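Local coordinates for carboxymuconolactone decarboxylase family protein (Thermotoga maritima, PDB 1VKE), which belongs to the carboxymuconolactone decarboxylase family and is possibly involved in the antioxidative response, perhaps with peroxiredoxin-like activity, at the interface of chains A and B. Coordinates in Å, arbitrary orientation; residue numbers count along the deposited sequence, not the author numbering. Chains: chain A/B, carboxymuconolactone decarboxylase family protein.

The interface of chains A and B. Residues chain A 60-61, 64, 91, 95, 98; chain B 53, 61.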
# COMPACT_ATOMS: atom_id res chain seq x y z
N LEU A 60 -17.17 -12.34 -4.64
CA LEU A 60 -16.22 -12.08 -5.71
C LEU A 60 -15.63 -10.69 -5.64
O LEU A 60 -14.43 -10.49 -5.96
CB LEU A 60 -16.86 -12.30 -7.08
CG LEU A 60 -17.16 -13.74 -7.49
CD1 LEU A 60 -18.20 -13.81 -8.61
CD2 LEU A 60 -15.89 -14.54 -7.91
N MET A 61 -16.45 -9.72 -5.26
CA MET A 61 -15.93 -8.36 -5.03
C MET A 61 -14.92 -8.31 -3.90
O MET A 61 -13.88 -7.64 -4.00
CB MET A 61 -17.05 -7.35 -4.81
CG MET A 61 -17.81 -7.13 -6.07
SD MET A 61 -19.27 -6.25 -5.65
CE MET A 61 -19.90 -6.07 -7.32
N VAL A 64 -11.68 -9.71 -5.24
CA VAL A 64 -10.96 -8.71 -6.05
C VAL A 64 -10.25 -7.69 -5.14
O VAL A 64 -9.08 -7.38 -5.34
CB VAL A 64 -11.90 -7.97 -7.10
CG1 VAL A 64 -11.19 -6.76 -7.74
CG2 VAL A 64 -12.32 -8.96 -8.13
N GLU A 91 -15.34 -18.14 -13.45
CA GLU A 91 -15.76 -16.86 -12.84
C GLU A 91 -14.66 -16.28 -11.93
O GLU A 91 -14.35 -15.07 -11.95
CB GLU A 91 -17.05 -17.01 -12.03
CG GLU A 91 -18.30 -17.20 -12.89
CD GLU A 91 -19.54 -17.55 -12.08
OE1 GLU A 91 -19.50 -18.43 -11.20
OE2 GLU A 91 -20.59 -16.93 -12.34
N ALA A 95 -12.38 -12.72 -12.35
CA ALA A 95 -12.25 -11.73 -11.29
C ALA A 95 -10.76 -11.53 -10.97
O ALA A 95 -10.29 -10.38 -10.82
CB ALA A 95 -13.01 -12.16 -10.03
N ILE A 98 -8.92 -9.21 -13.39
CA ILE A 98 -9.11 -7.78 -13.13
C ILE A 98 -8.13 -7.35 -12.06
O ILE A 98 -7.46 -6.28 -12.17
CB ILE A 98 -10.58 -7.48 -12.77
CG1 ILE A 98 -11.45 -7.71 -14.00
CG2 ILE A 98 -10.75 -6.09 -12.17
CD1 ILE A 98 -12.95 -7.70 -13.73
N LEU B 53 -18.61 -13.85 -16.30
CA LEU B 53 -19.11 -12.72 -15.55
C LEU B 53 -19.60 -11.67 -16.52
O LEU B 53 -18.94 -11.39 -17.52
CB LEU B 53 -18.03 -12.08 -14.70
CG LEU B 53 -17.43 -12.95 -13.60
CD1 LEU B 53 -16.34 -12.14 -12.90
CD2 LEU B 53 -18.51 -13.42 -12.61
N MET B 61 -16.69 -4.54 -10.25
CA MET B 61 -15.39 -4.96 -9.68
C MET B 61 -14.33 -3.91 -9.92
O MET B 61 -13.50 -3.61 -9.05
CB MET B 61 -14.96 -6.28 -10.27
CG MET B 61 -15.83 -7.37 -9.84
SD MET B 61 -15.49 -8.89 -10.72
CE MET B 61 -16.23 -10.07 -9.63
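B:Met61 and B:Leu53 pack against two helices of chain A in a largely apolar patch of a two-fold symmetric interface between copies of one protein, part of what joins neighbouring subunits in the deposited assembly of six; whether that hexamer is the working form the structure alone does not show. The thioether of B:Met61, on helix 55-68, enters the groove between the same helix of chain A and helix 89-103. Its chain leaves with CG anti to the carbonyl carbon (chi1 -68°) and runs extended from there, which carries the sulfur and the terminal methyl deep between the two helices. Sulfur SD touches two branched side chains, 4.1 Å from A:Val64 CG2 and equally far from A:Ile98 CD1, and both of these cross the methionine at about a right angle. A:Val64 offers CG2 here, while its other methyl, CG1, turns toward the backbone carbonyl oxygen of B:Met61. Near the two-fold, the CG methylenes of A:Met61 and B:Met61 are 4.3 Å apart. B:Leu53 comes from a loop and extends the contact toward the start of helix 89-103, its methyls divided between two kinds of surface. CD1 lies against the backbone, 3.7 Å from the carbonyl oxygen of A:Glu91 and also near A:Ala95 N. CD2 rests on the aliphatic stem of A:Glu91, 3.8 Å from CG, and reaches A:Leu60 CD1 at 4.0 Å; the leucine thus bridges the two chain A helices. Replacing B:Leu53 with an alanine would remove the branch point CG and both methyls and would probably leave the A:Glu91 stem and the A:Leu60 tip without their partner, with a gap beside the helix backbone. The methyl that ends B:Met61 meets a residue of each helix: CE lies 3.9 Å from A:Ala95 CB and, in a tight van der Waals contact, 3.4 Å from A:Leu60 CB.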